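Local coordinates for HpcE (Thermus thermophilus, PDB 1WZO), which probably isomerises 2-hydroxyhepta-2,4-diene-1,7-dioate in aromatic catabolism, as a member of the fumarylacetoacetate hydrolase family, at residues P80-V85 against A237-I242; V104-K109 against L117-G122; K89-V94 against A131-T136; P65-L70 against L196-E201. All blocks are in the same frame, centred on the assembly; numbering follows the deposited sequence.

Following the chain from the N terminus, P65-L70 comes first and meets L196-E201 to close contact 4, which packs helix 192-200 against the loop leading into strand 69-73 and the strand's first residues. P80-V85 follows and pairs with A237-I242 near the C terminus, so contacts 1 and 4 cross, on opposite sides of the chain's centre. Contact 3 (K89-V94 with A131-T136) nests inside both loops and closes one end of the antiparallel pair 94-104 and 120-131. Contact 2, the shortest loop, nests inside contact 3 and closes the pair's other end, about 35 Å away between centres. Contacts 2 and 4 touch: Met-108 and Lys-109 pack on Leu-196, Ser-200 and Glu-201.

Contact 1 (P80-V85 against A237-I242); sequences PHKGVV and ALENPI. With GOL (glycerol), chain H.
Polar bonds dominate the meeting of His-81, Lys-82 and Gly-83 with strand 237-242. The backbone N of Glu-239 points straight at His-81 ND1 (2.9 Å, 177°) in the plane of the imidazole, so ND1 is an acceptor here; a glycerol, probably from crystallisation, bonds to NE2 through O1 and to Ala-237 through O2 and O3. The carboxamide of Asn-240 works from strand 237-244 toward the turn: ND2 gives its two hydrogens to Gly-83 O (2.8 Å) and Pro-80 O (3.0 Å), both partners lying in the amide plane. Pro-80 O also takes Gly-83 N, on the opposite face of its carbonyl plane, which closes the type II turn. Backbone bonds run from Lys-82 N to Glu-239 O and from Val-85 N to Pro-241 O.

One salt bridge joins Lys-82 NZ to Glu-239 OE2 at 2.7 Å, from above the carboxylate plane. Apolar contacts are fewer: Val-84 CG2 meets Pro-241 CG at 4.0 Å, and Leu-238 CD1 sits 3.6 Å from His-81 CA.

Val-85 then pairs in parallel with Ile-242, starting strand 85-87, outermost of its sheet within this chain, beside 237-244, whose other neighbour is 227-232, while Pro-153 of strand 152-159 packs on Val-85, Leu-238 and Asn-240.

Contact 2 (V104-K109 against L117-G122); sequences VGRPMK and LDYVLG
A cation-pi stack between Arg-106 and Tyr-119, backed by backbone bonds, joins the loop that follows strand 94-104 to the 3-10 turn 117-119 leading into strand 120-131. The guanidinium lies flat on the phenol ring, planes 17° apart and centres 4.0 Å apart, with NH2 over the middle of the ring and NH1 nearer CE2. The same NH2 donates to Asp-118 O at 3.1 Å; this oxygen lies in the guanidinium plane, while the donor stands well above the carbonyl plane. Stack and bond together fix how the guanidinium is turned.

Met-108 approaches the ring obliquely, in a Met-aromatic contact: CG and CE both come within 3.6 Å of Tyr-119 CB, CG also lies 3.7 Å from Tyr-119 CD2, and SD is 5.3 Å from the ring centroid. CG of Met-108 stands anti to its own carbonyl carbon (chi1 -56°), which turns it to the root of the tyrosine side chain. An alanine in place of Tyr-119 would probably leave the Arg-106 guanidinium without the ring it lies on and open a gap where the ring met Met-108 CG. The carbonyl O of Tyr-119 takes two donors, Gly-105 N at 2.7 Å and Arg-106 N at 3.3 Å.

Gly-105 lies close against Leu-121 CB, and a side chain on it would clash there. Val-104 and Val-120 form an antiparallel non-hydrogen-bonded pair, and just beyond it Leu-121 and Gly-122 both face Val-103, a classic beta bulge.

Contact 3 (K89-V94 against A131-T136); sequences KGARFV and ARDYVT
Asp-133 turns its CG anti to its own carbonyl carbon (chi1 -62°), and a chi2 of 59° sets the carboxylate so that its oxygens receive the backbone of Arg-92 and Phe-93. OD2 accepts Arg-92 N at 2.7 Å, on the syn side but somewhat out of the carboxylate plane. OD1 takes Phe-93 N, also at 2.7 Å, through its syn lone pair. Two successive amides are thus gripped by one carboxylate.

The Phe-93 side chain crosses Asp-133 at about a right angle, with OD1 3.6 Å from its CB; carboxylate and ring planes are 38° apart. Arg-92 folds back over its neighbour, its CB above one face of the Phe-93 ring and Phe-93 CE1 over the centre of its guanidinium. A return bond runs from Arg-132 N to Phe-93 O at 2.8 Å, and Arg-132 CB lies 4.0 Å from Phe-93 CB. Next to it Val-94 and Ala-131 form an antiparallel non-hydrogen-bonded pair where strands 94-104 and 120-131 meet. Farther out, a water links Tyr-134 OH (2.9 Å) to Lys-89 O, while Arg-144 makes a cation-pi contact with the tyrosine ring.

An alanine at Asp-133 would probably leave the amides of Arg-92 and Phe-93 without their acceptors and let the loop before strand 94-104 shift. With two amide hydrogens on its oxygens, and Arg-92 NE 4.8 Å from OD2, the carboxylate is probably stabilised in its charged form, although the contact is only partly buried.

Contact 4 (P65-L70 against L196-E201); sequences PEEPAL and LEFISE
The Phe-198 ring receives Pro-68 on one face and Leu-70 at its edge. Pro-68 CD stands 3.5 Å from the ring centroid and only 1° off the normal, a CH-pi contact over the very centre; the two side chains reach toward each other tip to tip. Leu-70 CD1 lies in the ring plane, 3.7 Å from CE2, the two side chains sliding past each other in opposite directions. Glu-67 also reaches the edge, with OE2 3.7 Å from CZ and its carboxylate turned 66° from the ring, while its CB lies 3.8 Å from CE1.

Phe-198 sends CG anti to its own backbone N (chi1 179°), carrying the ring off helix 192-200 toward the segment that opens strand 69-73. Leu-70 bridges to the next helix residue as well: its CD2 meets Ile-199 CD1 at 3.9 Å. Behind, Ser-200 OG bonds to Leu-196 O at 2.7 Å, doubling the helical bond from Ser-200 N to the same oxygen.

Beyond these segments, Arg-144 of the fourth subunit forms a salt bridge with Glu-67 OE1 and packs on Phe-198, so the cluster belongs to a subunit interface. Apolar and CH-pi packing joins helix 192-200 to the loop and first residues of strand 69-73, while the charge of Glu-67, placed beside the aromatic edge, is probably balanced from the neighbouring chain.

Contact 1 (P80-V85 against A237-I242)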
loop_
_atom_site.group_PDB
_atom_site.type_symbol
_atom_site.label_atom_id
_atom_site.label_comp_id
_atom_site.label_asym_id
_atom_site.label_seq_id
_atom_site.Cartn_x
_atom_site.Cartn_y
_atom_site.Cartn_z
ATOM N N PRO B 80 -0.470 -11.997 14.910
ATOM C CA PRO B 80 -1.764 -12.659 14.749
ATOM C C PRO B 80 -2.063 -13.690 15.829
ATOM O O PRO B 80 -1.182 -14.097 16.595
ATOM C CB PRO B 80 -1.638 -13.313 13.380
ATOM C CG PRO B 80 -0.207 -13.757 13.392
ATOM C CD PRO B 80 0.512 -12.531 13.948
ATOM N N HIS B 81 -3.323 -14.104 15.867
ATOM C CA HIS B 81 -3.793 -15.129 16.783
ATOM C C HIS B 81 -2.883 -16.332 16.531
ATOM O O HIS B 81 -2.582 -16.649 15.379
ATOM C CB HIS B 81 -5.253 -15.456 16.434
ATOM C CG HIS B 81 -5.829 -16.618 17.183
ATOM N ND1 HIS B 81 -5.801 -16.711 18.558
ATOM C CD2 HIS B 81 -6.491 -17.717 16.745
ATOM C CE1 HIS B 81 -6.422 -17.816 18.935
ATOM N NE2 HIS B 81 -6.851 -18.444 17.854
ATOM N N LYS B 82 -2.429 -16.973 17.604
ATOM C CA LYS B 82 -1.547 -18.141 17.525
ATOM C C LYS B 82 -0.070 -17.793 17.300
ATOM O O LYS B 82 0.795 -18.665 17.388
ATOM C CB LYS B 82 -2.013 -19.104 16.426
ATOM C CG LYS B 82 -3.407 -19.685 16.642
ATOM C CD LYS B 82 -3.479 -20.495 17.923
ATOM C CE LYS B 82 -4.831 -21.186 18.061
ATOM N NZ LYS B 82 -4.936 -21.952 19.336
ATOM N N GLY B 83 0.219 -16.529 17.001
ATOM C CA GLY B 83 1.601 -16.120 16.799
ATOM C C GLY B 83 2.371 -16.183 18.109
ATOM O O GLY B 83 1.772 -16.140 19.185
ATOM N N VAL B 84 3.696 -16.274 18.029
ATOM C CA VAL B 84 4.536 -16.364 19.222
ATOM C C VAL B 84 5.068 -15.019 19.716
ATOM O O VAL B 84 5.730 -14.284 18.971
ATOM C CB VAL B 84 5.746 -17.305 18.972
ATOM C CG1 VAL B 84 6.645 -17.341 20.198
ATOM C CG2 VAL B 84 5.260 -18.707 18.626
ATOM N N VAL B 85 4.776 -14.696 20.971
ATOM C CA VAL B 85 5.258 -13.453 21.565
ATOM C C VAL B 85 6.679 -13.693 22.055
ATOM O O VAL B 85 6.957 -14.707 22.704
ATOM C CB VAL B 85 4.380 -13.021 22.761
ATOM C CG1 VAL B 85 5.049 -11.866 23.520
ATOM C CG2 VAL B 85 3.003 -12.593 22.260
ATOM N N ALA B 237 -11.659 -15.656 21.125
ATOM C CA ALA B 237 -10.499 -15.810 21.989
ATOM C C ALA B 237 -9.194 -15.661 21.205
ATOM O O ALA B 237 -9.009 -16.283 20.153
ATOM C CB ALA B 237 -10.542 -17.177 22.689
ATOM N N LEU B 238 -8.304 -14.822 21.728
ATOM C CA LEU B 238 -7.005 -14.557 21.114
ATOM C C LEU B 238 -5.968 -15.278 21.961
ATOM O O LEU B 238 -5.789 -14.961 23.136
ATOM C CB LEU B 238 -6.730 -13.049 21.108
ATOM C CG LEU B 238 -5.380 -12.522 20.605
ATOM C CD1 LEU B 238 -5.204 -12.836 19.124
ATOM C CD2 LEU B 238 -5.333 -11.003 20.835
ATOM N N GLU B 239 -5.282 -16.241 21.360
ATOM C CA GLU B 239 -4.297 -17.029 22.082
ATOM C C GLU B 239 -2.874 -16.946 21.541
ATOM O O GLU B 239 -2.640 -17.114 20.339
ATOM C CB GLU B 239 -4.752 -18.485 22.108
ATOM C CG GLU B 239 -3.750 -19.444 22.709
ATOM C CD GLU B 239 -4.245 -20.871 22.668
ATOM O OE1 GLU B 239 -5.062 -21.239 23.536
ATOM O OE2 GLU B 239 -3.825 -21.615 21.758
ATOM N N ASN B 240 -1.927 -16.698 22.442
ATOM C CA ASN B 240 -0.524 -16.605 22.055
ATOM C C ASN B 240 0.443 -17.148 23.091
ATOM O O ASN B 240 0.370 -16.807 24.276
ATOM C CB ASN B 240 -0.116 -15.154 21.766
ATOM C CG ASN B 240 -0.986 -14.493 20.733
ATOM O OD1 ASN B 240 -2.009 -13.899 21.059
ATOM N ND2 ASN B 240 -0.591 -14.599 19.472
ATOM N N PRO B 241 1.359 -18.020 22.656
ATOM C CA PRO B 241 2.344 -18.580 23.574
ATOM C C PRO B 241 3.521 -17.601 23.609
ATOM O O PRO B 241 3.634 -16.730 22.738
ATOM C CB PRO B 241 2.699 -19.913 22.929
ATOM C CG PRO B 241 2.568 -19.622 21.468
ATOM C CD PRO B 241 1.313 -18.782 21.393
ATOM N N ILE B 242 4.378 -17.742 24.612
ATOM C CA ILE B 242 5.539 -16.874 24.770
ATOM C C ILE B 242 6.827 -17.691 24.717
ATOM O O ILE B 242 6.912 -18.769 25.305
ATOM C CB ILE B 242 5.502 -16.150 26.122
ATOM C CG1 ILE B 242 4.184 -15.393 26.269
ATOM C CG2 ILE B 242 6.695 -15.212 26.241
ATOM C CD1 ILE B 242 3.982 -14.798 27.641
HETATM C C1 GOL H . -10.057 -19.850 16.971
HETATM O O1 GOL H . -8.920 -20.661 17.224
HETATM C C2 GOL H . -10.682 -19.341 18.273
HETATM O O2 GOL H . -9.724 -18.598 19.033
HETATM C C3 GOL H . -11.889 -18.458 17.959
HETATM O O3 GOL H . -12.482 -17.960 19.145
#

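Contact 2 (V104-K109 against L117-G122)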
loop_
_atom_site.group_PDB
_atom_site.type_symbol
_atom_site.label_atom_id
_atom_site.label_comp_id
_atom_site.label_asym_id
_atom_site.label_seq_id
_atom_site.Cartn_x
_atom_site.Cartn_y
_atom_site.Cartn_z
ATOM N N VAL B 104 -11.625 1.821 13.274
ATOM C CA VAL B 104 -12.273 2.931 12.582
ATOM C C VAL B 104 -12.739 2.513 11.188
ATOM O O VAL B 104 -12.001 1.855 10.457
ATOM C CB VAL B 104 -11.308 4.138 12.468
ATOM C CG1 VAL B 104 -11.956 5.261 11.689
ATOM C CG2 VAL B 104 -10.931 4.629 13.870
ATOM N N GLY B 105 -13.962 2.903 10.826
ATOM C CA GLY B 105 -14.509 2.544 9.526
ATOM C C GLY B 105 -14.652 3.680 8.528
ATOM O O GLY B 105 -14.739 3.444 7.317
ATOM N N ARG B 106 -14.699 4.910 9.027
ATOM C CA ARG B 106 -14.816 6.092 8.175
ATOM C C ARG B 106 -13.906 7.193 8.693
ATOM O O ARG B 106 -13.671 7.282 9.891
ATOM C CB ARG B 106 -16.257 6.611 8.151
ATOM C CG ARG B 106 -17.220 5.753 7.344
ATOM C CD ARG B 106 -18.545 6.474 7.142
ATOM N NE ARG B 106 -19.294 6.621 8.385
ATOM C CZ ARG B 106 -19.879 7.748 8.780
ATOM N NH1 ARG B 106 -19.799 8.843 8.032
ATOM N NH2 ARG B 106 -20.560 7.776 9.916
ATOM N N PRO B 107 -13.391 8.051 7.794
ATOM C CA PRO B 107 -12.504 9.149 8.194
ATOM C C PRO B 107 -13.116 9.999 9.302
ATOM O O PRO B 107 -14.264 10.440 9.195
ATOM C CB PRO B 107 -12.324 9.933 6.897
ATOM C CG PRO B 107 -12.407 8.870 5.855
ATOM C CD PRO B 107 -13.582 8.046 6.334
ATOM N N MET B 108 -12.343 10.230 10.360
ATOM C CA MET B 108 -12.805 11.011 11.497
ATOM C C MET B 108 -11.950 12.243 11.779
ATOM O O MET B 108 -10.739 12.141 11.952
ATOM C CB MET B 108 -12.817 10.154 12.767
ATOM C CG MET B 108 -13.624 8.868 12.699
ATOM S SD MET B 108 -13.586 8.017 14.305
ATOM C CE MET B 108 -14.894 8.900 15.177
ATOM N N LYS B 109 -12.598 13.402 11.821
ATOM C CA LYS B 109 -11.937 14.659 12.144
ATOM C C LYS B 109 -13.000 15.546 12.770
ATOM O O LYS B 109 -14.024 15.832 12.143
ATOM C CB LYS B 109 -11.354 15.340 10.899
ATOM C CG LYS B 109 -10.541 16.596 11.228
ATOM C CD LYS B 109 -9.370 16.266 12.160
ATOM C CE LYS B 109 -8.617 17.516 12.618
ATOM N NZ LYS B 109 -7.872 18.180 11.513
ATOM N N LEU B 117 -19.495 6.578 17.607
ATOM C CA LEU B 117 -19.681 5.165 17.316
ATOM C C LEU B 117 -20.196 4.902 15.906
ATOM O O LEU B 117 -20.089 3.784 15.412
ATOM C CB LEU B 117 -20.593 4.508 18.366
ATOM C CG LEU B 117 -20.023 4.486 19.792
ATOM C CD1 LEU B 117 -20.916 3.643 20.701
ATOM C CD2 LEU B 117 -18.613 3.913 19.780
ATOM N N ASP B 118 -20.733 5.929 15.250
ATOM C CA ASP B 118 -21.221 5.782 13.881
ATOM C C ASP B 118 -20.065 5.655 12.890
ATOM O O ASP B 118 -20.273 5.286 11.732
ATOM C CB ASP B 118 -22.082 6.978 13.465
ATOM C CG ASP B 118 -23.386 7.049 14.220
ATOM O OD1 ASP B 118 -24.015 5.986 14.416
ATOM O OD2 ASP B 118 -23.790 8.169 14.603
ATOM N N TYR B 119 -18.852 5.972 13.337
ATOM C CA TYR B 119 -17.681 5.883 12.467
ATOM C C TYR B 119 -16.882 4.611 12.693
ATOM O O TYR B 119 -15.866 4.391 12.041
ATOM C CB TYR B 119 -16.762 7.094 12.674
ATOM C CG TYR B 119 -17.359 8.396 12.204
ATOM C CD1 TYR B 119 -18.369 9.029 12.930
ATOM C CD2 TYR B 119 -16.925 8.989 11.021
ATOM C CE1 TYR B 119 -18.931 10.219 12.486
ATOM C CE2 TYR B 119 -17.477 10.176 10.569
ATOM C CZ TYR B 119 -18.481 10.787 11.304
ATOM O OH TYR B 119 -19.036 11.959 10.846
ATOM N N VAL B 120 -17.349 3.780 13.617
ATOM C CA VAL B 120 -16.681 2.532 13.948
ATOM C C VAL B 120 -17.061 1.391 13.006
ATOM O O VAL B 120 -18.239 1.146 12.748
ATOM C CB VAL B 120 -17.007 2.116 15.401
ATOM C CG1 VAL B 120 -16.430 0.744 15.704
ATOM C CG2 VAL B 120 -16.462 3.155 16.367
ATOM N N LEU B 121 -16.052 0.700 12.490
ATOM C CA LEU B 121 -16.275 -0.428 11.594
ATOM C C LEU B 121 -16.588 -1.674 12.415
ATOM O O LEU B 121 -17.555 -2.383 12.145
ATOM C CB LEU B 121 -15.033 -0.676 10.733
ATOM C CG LEU B 121 -15.048 -1.903 9.813
ATOM C CD1 LEU B 121 -16.131 -1.741 8.753
ATOM C CD2 LEU B 121 -13.689 -2.067 9.152
ATOM N N GLY B 122 -15.766 -1.934 13.426
ATOM C CA GLY B 122 -15.976 -3.100 14.263
ATOM C C GLY B 122 -15.008 -3.165 15.427
ATOM O O GLY B 122 -14.298 -2.195 15.711
#

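Contact 3 (K89-V94 against A131-T136)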
loop_
_atom_site.group_PDB
_atom_site.type_symbol
_atom_site.label_atom_id
_atom_site.label_comp_id
_atom_site.label_asym_id
_atom_site.label_seq_id
_atom_site.Cartn_x
_atom_site.Cartn_y
_atom_site.Cartn_z
ATOM N N LYS B 89 14.896 -10.624 26.457
ATOM C CA LYS B 89 15.987 -11.275 27.174
ATOM C C LYS B 89 16.344 -10.528 28.453
ATOM O O LYS B 89 16.642 -9.335 28.417
ATOM C CB LYS B 89 17.226 -11.353 26.279
ATOM C CG LYS B 89 18.394 -12.116 26.891
ATOM C CD LYS B 89 18.058 -13.592 27.054
ATOM C CE LYS B 89 17.625 -14.202 25.724
ATOM N NZ LYS B 89 18.614 -13.907 24.650
ATOM N N GLY B 90 16.305 -11.231 29.580
ATOM C CA GLY B 90 16.649 -10.619 30.852
ATOM C C GLY B 90 15.562 -9.815 31.548
ATOM O O GLY B 90 15.749 -9.382 32.686
ATOM N N ALA B 91 14.433 -9.600 30.879
ATOM C CA ALA B 91 13.340 -8.842 31.483
ATOM C C ALA B 91 12.764 -9.624 32.658
ATOM O O ALA B 91 12.635 -10.848 32.598
ATOM C CB ALA B 91 12.252 -8.574 30.452
ATOM N N ARG B 92 12.413 -8.914 33.723
ATOM C CA ARG B 92 11.855 -9.548 34.907
ATOM C C ARG B 92 10.358 -9.350 35.072
ATOM O O ARG B 92 9.683 -10.210 35.633
ATOM C CB ARG B 92 12.551 -9.029 36.171
ATOM C CG ARG B 92 13.857 -9.727 36.514
ATOM C CD ARG B 92 14.245 -9.426 37.959
ATOM N NE ARG B 92 14.658 -8.038 38.130
ATOM C CZ ARG B 92 14.546 -7.354 39.264
ATOM N NH1 ARG B 92 14.023 -7.923 40.344
ATOM N NH2 ARG B 92 14.969 -6.101 39.318
ATOM N N PHE B 93 9.839 -8.223 34.588
ATOM C CA PHE B 93 8.420 -7.916 34.741
ATOM C C PHE B 93 7.667 -7.620 33.442
ATOM O O PHE B 93 7.484 -6.455 33.085
ATOM C CB PHE B 93 8.248 -6.722 35.686
ATOM C CG PHE B 93 9.095 -6.797 36.929
ATOM C CD1 PHE B 93 10.318 -6.139 36.993
ATOM C CD2 PHE B 93 8.672 -7.530 38.033
ATOM C CE1 PHE B 93 11.112 -6.208 38.143
ATOM C CE2 PHE B 93 9.457 -7.606 39.188
ATOM C CZ PHE B 93 10.677 -6.942 39.240
ATOM N N VAL B 94 7.223 -8.672 32.755
ATOM C CA VAL B 94 6.462 -8.540 31.511
ATOM C C VAL B 94 5.004 -8.887 31.812
ATOM O O VAL B 94 4.723 -9.903 32.446
ATOM C CB VAL B 94 7.000 -9.488 30.423
ATOM C CG1 VAL B 94 6.154 -9.376 29.160
ATOM C CG2 VAL B 94 8.444 -9.145 30.116
ATOM N N ALA B 131 6.726 -4.306 29.050
ATOM C CA ALA B 131 7.867 -4.792 29.814
ATOM C C ALA B 131 8.119 -3.672 30.818
ATOM O O ALA B 131 8.779 -2.674 30.506
ATOM C CB ALA B 131 9.071 -4.991 28.911
ATOM N N ARG B 132 7.564 -3.827 32.017
ATOM C CA ARG B 132 7.698 -2.810 33.050
ATOM C C ARG B 132 9.135 -2.476 33.431
ATOM O O ARG B 132 9.400 -1.398 33.974
ATOM C CB ARG B 132 6.884 -3.211 34.287
ATOM C CG ARG B 132 5.383 -3.206 34.014
ATOM C CD ARG B 132 4.559 -3.300 35.288
ATOM N NE ARG B 132 3.125 -3.174 35.022
ATOM C CZ ARG B 132 2.553 -2.102 34.476
ATOM N NH1 ARG B 132 3.288 -1.050 34.132
ATOM N NH2 ARG B 132 1.241 -2.077 34.281
ATOM N N ASP B 133 10.059 -3.389 33.136
ATOM C CA ASP B 133 11.474 -3.168 33.426
ATOM C C ASP B 133 11.929 -1.881 32.753
ATOM O O ASP B 133 12.778 -1.158 33.275
ATOM C CB ASP B 133 12.342 -4.298 32.861
ATOM C CG ASP B 133 12.024 -5.649 33.459
ATOM O OD1 ASP B 133 10.868 -6.104 33.335
ATOM O OD2 ASP B 133 12.942 -6.260 34.044
ATOM N N TYR B 134 11.354 -1.600 31.588
ATOM C CA TYR B 134 11.754 -0.436 30.815
ATOM C C TYR B 134 10.885 0.803 30.956
ATOM O O TYR B 134 11.021 1.738 30.175
ATOM C CB TYR B 134 11.864 -0.831 29.337
ATOM C CG TYR B 134 12.570 -2.158 29.120
ATOM C CD1 TYR B 134 13.761 -2.458 29.788
ATOM C CD2 TYR B 134 12.042 -3.118 28.258
ATOM C CE1 TYR B 134 14.402 -3.688 29.601
ATOM C CE2 TYR B 134 12.673 -4.341 28.064
ATOM C CZ TYR B 134 13.848 -4.621 28.739
ATOM O OH TYR B 134 14.455 -5.841 28.560
ATOM N N VAL B 135 10.010 0.824 31.954
ATOM C CA VAL B 135 9.142 1.974 32.164
ATOM C C VAL B 135 9.722 2.996 33.149
ATOM O O VAL B 135 10.329 2.633 34.160
ATOM C CB VAL B 135 7.741 1.534 32.671
ATOM C CG1 VAL B 135 6.890 2.758 32.988
ATOM C CG2 VAL B 135 7.049 0.676 31.617
ATOM N N THR B 136 9.537 4.274 32.819
ATOM C CA THR B 136 9.977 5.408 33.638
ATOM C C THR B 136 8.924 6.494 33.419
ATOM O O THR B 136 7.895 6.237 32.792
ATOM C CB THR B 136 11.348 5.965 33.191
ATOM O OG1 THR B 136 11.253 6.443 31.842
ATOM C CG2 THR B 136 12.423 4.894 33.280
HETATM O O HOH W 1 16.439 -6.788 30.453
#

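Contact 4 (P65-L70 against L196-E201)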
loop_
_atom_site.group_PDB
_atom_site.type_symbol
_atom_site.label_atom_id
_atom_site.label_comp_id
_atom_site.label_asym_id
_atom_site.label_seq_id
_atom_site.Cartn_x
_atom_site.Cartn_y
_atom_site.Cartn_z
ATOM N N PRO B 65 -8.406 11.375 34.729
ATOM C CA PRO B 65 -7.379 12.293 34.222
ATOM C C PRO B 65 -7.968 13.470 33.442
ATOM O O PRO B 65 -9.006 13.332 32.794
ATOM C CB PRO B 65 -6.525 11.392 33.331
ATOM C CG PRO B 65 -6.639 10.055 34.001
ATOM C CD PRO B 65 -8.109 9.987 34.330
ATOM N N GLU B 66 -7.297 14.618 33.507
ATOM C CA GLU B 66 -7.736 15.826 32.806
ATOM C C GLU B 66 -7.928 15.541 31.320
ATOM O O GLU B 66 -8.794 16.127 30.667
ATOM C CB GLU B 66 -6.697 16.940 32.974
ATOM C CG GLU B 66 -6.546 17.450 34.399
ATOM C CD GLU B 66 -5.288 18.285 34.583
ATOM O OE1 GLU B 66 -4.179 17.704 34.560
ATOM O OE2 GLU B 66 -5.407 19.520 34.741
ATOM N N GLU B 67 -7.092 14.658 30.788
ATOM C CA GLU B 67 -7.179 14.274 29.386
ATOM C C GLU B 67 -6.602 12.877 29.229
ATOM O O GLU B 67 -5.743 12.460 30.004
ATOM C CB GLU B 67 -6.436 15.278 28.490
ATOM C CG GLU B 67 -4.921 15.253 28.572
ATOM C CD GLU B 67 -4.285 16.361 27.741
ATOM O OE1 GLU B 67 -4.399 17.540 28.132
ATOM O OE2 GLU B 67 -3.681 16.056 26.692
ATOM N N PRO B 68 -7.090 12.123 28.237
ATOM C CA PRO B 68 -6.605 10.760 28.001
ATOM C C PRO B 68 -5.095 10.727 27.797
ATOM O O PRO B 68 -4.549 11.551 27.065
ATOM C CB PRO B 68 -7.359 10.338 26.739
ATOM C CG PRO B 68 -8.614 11.132 26.805
ATOM C CD PRO B 68 -8.132 12.485 27.262
ATOM N N ALA B 69 -4.435 9.780 28.453
ATOM C CA ALA B 69 -2.985 9.613 28.341
ATOM C C ALA B 69 -2.714 8.689 27.153
ATOM O O ALA B 69 -2.561 7.480 27.315
ATOM C CB ALA B 69 -2.435 9.003 29.624
ATOM N N LEU B 70 -2.640 9.279 25.967
ATOM C CA LEU B 70 -2.436 8.539 24.725
ATOM C C LEU B 70 -1.000 8.115 24.440
ATOM O O LEU B 70 -0.049 8.827 24.782
ATOM C CB LEU B 70 -2.920 9.385 23.544
ATOM C CG LEU B 70 -4.323 9.992 23.534
ATOM C CD1 LEU B 70 -4.432 10.957 22.363
ATOM C CD2 LEU B 70 -5.367 8.889 23.415
ATOM N N LEU B 196 -12.528 8.757 20.912
ATOM C CA LEU B 196 -12.488 9.082 19.488
ATOM C C LEU B 196 -12.751 10.570 19.253
ATOM O O LEU B 196 -12.264 11.153 18.280
ATOM C CB LEU B 196 -13.510 8.238 18.713
ATOM C CG LEU B 196 -13.252 6.727 18.674
ATOM C CD1 LEU B 196 -14.446 6.029 18.033
ATOM C CD2 LEU B 196 -11.971 6.427 17.891
ATOM N N GLU B 197 -13.524 11.186 20.144
ATOM C CA GLU B 197 -13.803 12.614 20.027
ATOM C C GLU B 197 -12.526 13.378 20.375
ATOM O O GLU B 197 -12.127 14.302 19.667
ATOM C CB GLU B 197 -14.908 13.027 21.004
ATOM C CG GLU B 197 -15.171 14.524 21.053
ATOM C CD GLU B 197 -16.185 14.892 22.125
ATOM O OE1 GLU B 197 -15.894 14.664 23.315
ATOM O OE2 GLU B 197 -17.272 15.401 21.782
ATOM N N PHE B 198 -11.899 12.979 21.476
ATOM C CA PHE B 198 -10.675 13.623 21.940
ATOM C C PHE B 198 -9.579 13.563 20.884
ATOM O O PHE B 198 -8.928 14.570 20.594
ATOM C CB PHE B 198 -10.175 12.954 23.222
ATOM C CG PHE B 198 -8.900 13.550 23.759
ATOM C CD1 PHE B 198 -8.910 14.781 24.407
ATOM C CD2 PHE B 198 -7.684 12.895 23.580
ATOM C CE1 PHE B 198 -7.721 15.361 24.866
ATOM C CE2 PHE B 198 -6.490 13.465 24.037
ATOM C CZ PHE B 198 -6.513 14.701 24.680
ATOM N N ILE B 199 -9.383 12.377 20.315
ATOM C CA ILE B 199 -8.352 12.162 19.313
ATOM C C ILE B 199 -8.644 12.850 17.991
ATOM O O ILE B 199 -7.813 13.623 17.498
ATOM C CB ILE B 199 -8.129 10.649 19.063
ATOM C CG1 ILE B 199 -7.684 9.973 20.363
ATOM C CG2 ILE B 199 -7.080 10.445 17.954
ATOM C CD1 ILE B 199 -7.687 8.441 20.311
ATOM N N SER B 200 -9.826 12.596 17.427
ATOM C CA SER B 200 -10.198 13.176 16.139
ATOM C C SER B 200 -10.277 14.692 16.149
ATOM O O SER B 200 -10.375 15.313 15.093
ATOM C CB SER B 200 -11.533 12.602 15.646
ATOM O OG SER B 200 -12.623 13.090 16.404
ATOM N N GLU B 201 -10.239 15.290 17.331
ATOM C CA GLU B 201 -10.287 16.740 17.430
ATOM C C GLU B 201 -9.037 17.372 16.810
ATOM O O GLU B 201 -9.110 18.459 16.237
ATOM C CB GLU B 201 -10.405 17.178 18.899
ATOM C CG GLU B 201 -10.533 18.697 19.088
ATOM C CD GLU B 201 -9.188 19.406 19.249
ATOM O OE1 GLU B 201 -9.116 20.617 18.940
ATOM O OE2 GLU B 201 -8.210 18.768 19.699
#